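Local coordinates for serine protease pet (Escherichia coli, PDB 4OM9), which is a secreted autotransporter enterotoxin of enteroaggregative strains whose passenger domain probably cleaves host proteins such as alpha-fodrin as a serine protease, at residues L170-R182 and K190-L202. Residues are numbered along the deposited sequence; the frame is centred on the assembly and turned at random.
Sequences LLSASLFHITNLR and KVEYENDSYFTNL
Phe-176 and Tyr-193 lay their rings over one another in an offset stack, centroids 4.1 Å apart and planes 9° from parallel. Tyr-193 CD2 lies over the centre of the Phe-176 ring and Phe-176 CG over that of Tyr-193. With CG between the backbone N and the carbonyl carbon (chi1 64°), the Phe-176 ring is laid over Tyr-193; its CB also rests on the Tyr-193 face, a CH-pi contact. The His-177 ring has the carbonyl oxygen of Glu-194 over one face, displaced from the ring centre. At its edge NE2 donates to Glu-194 OE1 (2.9 Å), in the imidazole plane but from above the carboxylate plane; ring and carboxylate stand nearly perpendicular. The amide of Asn-201 joins two acceptors, its ND2 giving one hydrogen to Ser-172 OG and the other to Ala-173 O, the latter 3.0 Å away and approached from above the carbonyl plane, while Ser-174 OG binds Asn-201 O.

Backbone bonds pair His-177 with Glu-194 in both directions. Beyond Ile-178 the register slips by one in a classic beta bulge: Glu-192 O receives both Thr-179 N (2.9 Å) and Asn-180 N (3.2 Å) from the same side of its plane. The Glu-192 carboxylate is fixed by Thr-179 OG1, which donates to OE1 (2.8 Å) on its anti lone pair, and by a water bridging OE2 to Asn-180 ND2. Next to the bulge, Ile-178 CD1 packs on Val-191 CG1.

Strands 172-185 and 188-195 form an antiparallel hairpin in a beta sheet of the IgA1 protease-family domain, and the loop after 188-195 brings Asn-201 back beside Ser-172 to Ser-174. Strand 143-151 pairs along the other edge of 172-185, where Arg-149 bonds Tyr-193 OH; strand 239-244 flanks 188-195 and its Lys-239 salt-bridges Glu-194, while helix 10-17 covers Ala-173 and Phe-199.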
loop_
_atom_site.group_PDB
_atom_site.type_symbol
_atom_site.label_atom_id
_atom_site.label_comp_id
_atom_site.label_asym_id
_atom_site.label_seq_id
_atom_site.Cartn_x
_atom_site.Cartn_y
_atom_site.Cartn_z
ATOM N N LEU A 170 -6.774 -26.203 -4.496
ATOM C CA LEU A 170 -5.825 -26.784 -5.446
ATOM C C LEU A 170 -6.115 -26.402 -6.889
ATOM O O LEU A 170 -5.535 -26.962 -7.815
ATOM C CB LEU A 170 -5.816 -28.298 -5.302
ATOM C CG LEU A 170 -5.349 -28.742 -3.925
ATOM C CD1 LEU A 170 -5.474 -30.245 -3.792
ATOM C CD2 LEU A 170 -3.895 -28.294 -3.730
ATOM N N LEU A 171 -7.023 -25.460 -7.090
ATOM C CA LEU A 171 -7.283 -24.968 -8.433
ATOM C C LEU A 171 -5.964 -24.588 -9.108
ATOM O O LEU A 171 -5.251 -23.705 -8.640
ATOM C CB LEU A 171 -8.251 -23.777 -8.404
ATOM C CG LEU A 171 -8.795 -23.379 -9.776
ATOM C CD1 LEU A 171 -9.901 -24.348 -10.263
ATOM C CD2 LEU A 171 -9.262 -21.948 -9.772
ATOM N N SER A 172 -5.641 -25.256 -10.207
ATOM C CA SER A 172 -4.326 -25.098 -10.841
ATOM C C SER A 172 -4.380 -24.775 -12.352
ATOM O O SER A 172 -5.291 -25.178 -13.060
ATOM C CB SER A 172 -3.491 -26.359 -10.606
ATOM O OG SER A 172 -4.101 -27.496 -11.178
ATOM N N ALA A 173 -3.378 -24.055 -12.843
ATOM C CA ALA A 173 -3.436 -23.512 -14.188
ATOM C C ALA A 173 -2.537 -24.257 -15.159
ATOM O O ALA A 173 -1.459 -24.710 -14.792
ATOM C CB ALA A 173 -3.062 -22.072 -14.170
ATOM N N SER A 174 -2.985 -24.364 -16.406
ATOM C CA SER A 174 -2.171 -24.948 -17.473
ATOM C C SER A 174 -1.923 -23.900 -18.521
ATOM O O SER A 174 -2.802 -23.091 -18.809
ATOM C CB SER A 174 -2.849 -26.155 -18.100
ATOM O OG SER A 174 -3.101 -27.158 -17.132
ATOM N N LEU A 175 -0.712 -23.889 -19.061
ATOM C CA LEU A 175 -0.380 -23.022 -20.177
ATOM C C LEU A 175 -0.201 -23.916 -21.390
ATOM O O LEU A 175 0.399 -24.989 -21.272
ATOM C CB LEU A 175 0.884 -22.220 -19.902
ATOM C CG LEU A 175 1.499 -21.509 -21.109
ATOM C CD1 LEU A 175 0.732 -20.244 -21.382
ATOM C CD2 LEU A 175 3.010 -21.218 -20.908
ATOM N N PHE A 176 -0.697 -23.497 -22.551
ATOM C CA PHE A 176 -0.661 -24.386 -23.715
ATOM C C PHE A 176 -0.481 -23.665 -25.049
ATOM O O PHE A 176 -0.702 -22.459 -25.157
ATOM C CB PHE A 176 -1.947 -25.231 -23.754
ATOM C CG PHE A 176 -3.200 -24.422 -23.940
ATOM C CD1 PHE A 176 -3.527 -23.883 -25.184
ATOM C CD2 PHE A 176 -4.052 -24.198 -22.874
ATOM C CE1 PHE A 176 -4.647 -23.120 -25.339
ATOM C CE2 PHE A 176 -5.190 -23.438 -23.034
ATOM C CZ PHE A 176 -5.489 -22.899 -24.266
ATOM N N HIS A 177 -0.123 -24.428 -26.072
ATOM C CA HIS A 177 -0.182 -23.957 -27.454
ATOM C C HIS A 177 -1.114 -24.862 -28.252
ATOM O O HIS A 177 -1.127 -26.070 -28.040
ATOM C CB HIS A 177 1.214 -23.930 -28.086
ATOM C CG HIS A 177 1.998 -25.195 -27.884
ATOM N ND1 HIS A 177 2.711 -25.451 -26.734
ATOM C CD2 HIS A 177 2.193 -26.260 -28.700
ATOM C CE1 HIS A 177 3.308 -26.632 -26.842
ATOM N NE2 HIS A 177 3.008 -27.140 -28.021
ATOM N N ILE A 178 -1.891 -24.296 -29.168
ATOM C CA ILE A 178 -2.803 -25.114 -29.965
ATOM C C ILE A 178 -2.098 -25.842 -31.115
ATOM O O ILE A 178 -1.510 -25.211 -31.990
ATOM C CB ILE A 178 -3.962 -24.285 -30.570
ATOM C CG1 ILE A 178 -4.739 -23.555 -29.474
ATOM C CG2 ILE A 178 -4.890 -25.193 -31.404
ATOM C CD1 ILE A 178 -6.074 -23.038 -29.928
ATOM N N THR A 179 -2.216 -27.171 -31.118
ATOM C CA THR A 179 -1.560 -28.040 -32.104
ATOM C C THR A 179 -2.495 -28.458 -33.244
ATOM O O THR A 179 -2.034 -28.842 -34.308
ATOM C CB THR A 179 -0.995 -29.311 -31.432
ATOM O OG1 THR A 179 -2.017 -29.941 -30.651
ATOM C CG2 THR A 179 0.179 -28.958 -30.506
ATOM N N ASN A 180 -3.804 -28.378 -33.023
ATOM C CA ASN A 180 -4.775 -28.570 -34.100
ATOM C C ASN A 180 -6.094 -27.867 -33.809
ATOM O O ASN A 180 -6.878 -28.306 -32.961
ATOM C CB ASN A 180 -5.031 -30.064 -34.349
ATOM C CG ASN A 180 -5.594 -30.344 -35.741
ATOM O OD1 ASN A 180 -6.106 -29.442 -36.412
ATOM N ND2 ASN A 180 -5.490 -31.604 -36.185
ATOM N N LEU A 181 -6.344 -26.787 -34.539
ATOM C CA LEU A 181 -7.606 -26.074 -34.474
ATOM C C LEU A 181 -8.798 -26.946 -34.810
ATOM O O LEU A 181 -9.868 -26.734 -34.283
ATOM C CB LEU A 181 -7.588 -24.871 -35.412
ATOM C CG LEU A 181 -7.007 -23.590 -34.820
ATOM C CD1 LEU A 181 -7.011 -22.468 -35.860
ATOM C CD2 LEU A 181 -7.790 -23.196 -33.557
ATOM N N ARG A 182 -8.625 -27.907 -35.712
ATOM C CA ARG A 182 -9.739 -28.753 -36.113
ATOM C C ARG A 182 -9.316 -30.213 -36.148
ATOM O O ARG A 182 -9.094 -30.787 -37.221
ATOM C CB ARG A 182 -10.299 -28.327 -37.481
ATOM C CG ARG A 182 -10.039 -26.860 -37.856
ATOM C CD ARG A 182 -11.096 -26.279 -38.799
ATOM N NE ARG A 182 -12.257 -25.850 -38.046
ATOM C CZ ARG A 182 -12.592 -24.586 -37.804
ATOM N NH1 ARG A 182 -11.874 -23.584 -38.286
ATOM N NH2 ARG A 182 -13.679 -24.331 -37.095
ATOM N N LYS A 190 -12.728 -30.729 -32.961
ATOM C CA LYS A 190 -12.342 -30.231 -31.647
ATOM C C LYS A 190 -10.942 -29.636 -31.644
ATOM O O LYS A 190 -10.050 -30.092 -32.356
ATOM C CB LYS A 190 -12.416 -31.351 -30.599
ATOM C CG LYS A 190 -13.839 -31.823 -30.242
ATOM C CD LYS A 190 -13.785 -32.818 -29.084
ATOM C CE LYS A 190 -15.156 -33.287 -28.680
ATOM N NZ LYS A 190 -15.842 -33.986 -29.819
ATOM N N VAL A 191 -10.740 -28.623 -30.812
ATOM C CA VAL A 191 -9.446 -27.978 -30.718
ATOM C C VAL A 191 -8.520 -28.830 -29.874
ATOM O O VAL A 191 -8.904 -29.363 -28.839
ATOM C CB VAL A 191 -9.572 -26.570 -30.149
ATOM C CG1 VAL A 191 -8.198 -25.978 -29.816
ATOM C CG2 VAL A 191 -10.305 -25.694 -31.138
ATOM N N GLU A 192 -7.296 -28.990 -30.362
ATOM C CA GLU A 192 -6.320 -29.850 -29.719
ATOM C C GLU A 192 -5.174 -28.998 -29.224
ATOM O O GLU A 192 -4.705 -28.107 -29.934
ATOM C CB GLU A 192 -5.823 -30.924 -30.693
ATOM C CG GLU A 192 -4.722 -31.836 -30.145
ATOM C CD GLU A 192 -4.063 -32.676 -31.258
ATOM O OE1 GLU A 192 -3.036 -32.226 -31.805
ATOM O OE2 GLU A 192 -4.573 -33.768 -31.586
ATOM N N TYR A 193 -4.738 -29.238 -27.992
ATOM C CA TYR A 193 -3.595 -28.488 -27.506
ATOM C C TYR A 193 -2.576 -29.376 -26.816
ATOM O O TYR A 193 -2.850 -30.529 -26.460
ATOM C CB TYR A 193 -4.037 -27.321 -26.591
ATOM C CG TYR A 193 -4.374 -27.570 -25.111
ATOM C CD1 TYR A 193 -3.446 -28.128 -24.234
ATOM C CD2 TYR A 193 -5.580 -27.119 -24.572
ATOM C CE1 TYR A 193 -3.727 -28.297 -22.886
ATOM C CE2 TYR A 193 -5.878 -27.277 -23.208
ATOM C CZ TYR A 193 -4.937 -27.870 -22.375
ATOM O OH TYR A 193 -5.183 -28.057 -21.034
ATOM N N GLU A 194 -1.390 -28.800 -26.658
ATOM C CA GLU A 194 -0.281 -29.414 -25.963
ATOM C C GLU A 194 0.239 -28.399 -24.940
ATOM O O GLU A 194 0.303 -27.198 -25.226
ATOM C CB GLU A 194 0.806 -29.818 -26.957
ATOM C CG GLU A 194 2.065 -30.428 -26.360
ATOM C CD GLU A 194 3.103 -30.743 -27.434
ATOM O OE1 GLU A 194 3.927 -29.854 -27.736
ATOM O OE2 GLU A 194 3.082 -31.868 -27.984
ATOM N N ASN A 195 0.584 -28.874 -23.748
ATOM C CA ASN A 195 1.113 -27.976 -22.724
ATOM C C ASN A 195 2.525 -27.489 -23.011
ATOM O O ASN A 195 3.265 -28.108 -23.781
ATOM C CB ASN A 195 1.093 -28.656 -21.371
ATOM C CG ASN A 195 -0.280 -28.717 -20.796
ATOM O OD1 ASN A 195 -0.695 -27.820 -20.048
ATOM N ND2 ASN A 195 -1.016 -29.753 -21.155
ATOM N N ASP A 196 2.875 -26.362 -22.403
ATOM C CA ASP A 196 4.263 -25.915 -22.355
ATOM C C ASP A 196 5.109 -27.018 -21.721
ATOM O O ASP A 196 4.681 -27.653 -20.748
ATOM C CB ASP A 196 4.370 -24.609 -21.550
ATOM C CG ASP A 196 5.775 -24.039 -21.533
ATOM O OD1 ASP A 196 6.117 -23.345 -22.507
ATOM O OD2 ASP A 196 6.519 -24.267 -20.548
ATOM N N SER A 197 6.303 -27.246 -22.254
ATOM C CA SER A 197 7.157 -28.327 -21.757
ATOM C C SER A 197 7.884 -27.988 -20.445
ATOM O O SER A 197 8.449 -28.864 -19.815
ATOM C CB SER A 197 8.189 -28.732 -22.820
ATOM O OG SER A 197 9.120 -27.694 -23.067
ATOM N N TYR A 198 7.856 -26.733 -20.022
ATOM C CA TYR A 198 8.505 -26.368 -18.763
ATOM C C TYR A 198 7.455 -26.092 -17.688
ATOM O O TYR A 198 7.498 -26.654 -16.585
ATOM C CB TYR A 198 9.415 -25.152 -18.950
ATOM C CG TYR A 198 10.769 -25.456 -19.585
ATOM C CD1 TYR A 198 10.873 -26.269 -20.713
ATOM C CD2 TYR A 198 11.937 -24.916 -19.065
ATOM C CE1 TYR A 198 12.108 -26.547 -21.295
ATOM C CE2 TYR A 198 13.179 -25.180 -19.640
ATOM C CZ TYR A 198 13.259 -25.994 -20.754
ATOM O OH TYR A 198 14.492 -26.256 -21.324
ATOM N N PHE A 199 6.510 -25.216 -18.011
ATOM C CA PHE A 199 5.434 -24.930 -17.088
ATOM C C PHE A 199 4.285 -25.858 -17.424
ATOM O O PHE A 199 3.394 -25.524 -18.207
ATOM C CB PHE A 199 5.012 -23.475 -17.168
ATOM C CG PHE A 199 4.163 -23.050 -16.030
ATOM C CD1 PHE A 199 4.737 -22.754 -14.805
ATOM C CD2 PHE A 199 2.787 -22.950 -16.172
ATOM C CE1 PHE A 199 3.953 -22.351 -13.734
ATOM C CE2 PHE A 199 1.995 -22.542 -15.102
ATOM C CZ PHE A 199 2.587 -22.246 -13.877
ATOM N N THR A 200 4.333 -27.044 -16.841
ATOM C CA THR A 200 3.564 -28.152 -17.363
ATOM C C THR A 200 2.593 -28.667 -16.333
ATOM O O THR A 200 2.965 -29.218 -15.289
ATOM C CB THR A 200 4.479 -29.299 -17.839
ATOM O OG1 THR A 200 5.527 -28.768 -18.664
ATOM C CG2 THR A 200 3.689 -30.305 -18.640
ATOM N N ASN A 201 1.332 -28.426 -16.639
ATOM C CA ASN A 201 0.240 -28.953 -15.882
ATOM C C ASN A 201 -0.592 -29.829 -16.818
ATOM O O ASN A 201 -1.336 -29.318 -17.642
ATOM C CB ASN A 201 -0.578 -27.809 -15.295
ATOM C CG ASN A 201 -1.682 -28.291 -14.389
ATOM O OD1 ASN A 201 -1.874 -29.497 -14.216
ATOM N ND2 ASN A 201 -2.402 -27.346 -13.780
ATOM N N LEU A 202 -0.436 -31.142 -16.710
ATOM C CA LEU A 202 -1.131 -32.043 -17.609
ATOM C C LEU A 202 -2.589 -32.223 -17.181
ATOM O O LEU A 202 -2.922 -32.145 -15.993
ATOM C CB LEU A 202 -0.427 -33.398 -17.674
ATOM C CG LEU A 202 1.065 -33.359 -18.024
ATOM C CD1 LEU A 202 1.657 -34.742 -17.871
ATOM C CD2 LEU A 202 1.314 -32.806 -19.423
HETATM O O HOH W 1 0.666 -26.450 -18.409
HETATM O O HOH W 2 -4.582 -33.550 -34.650
#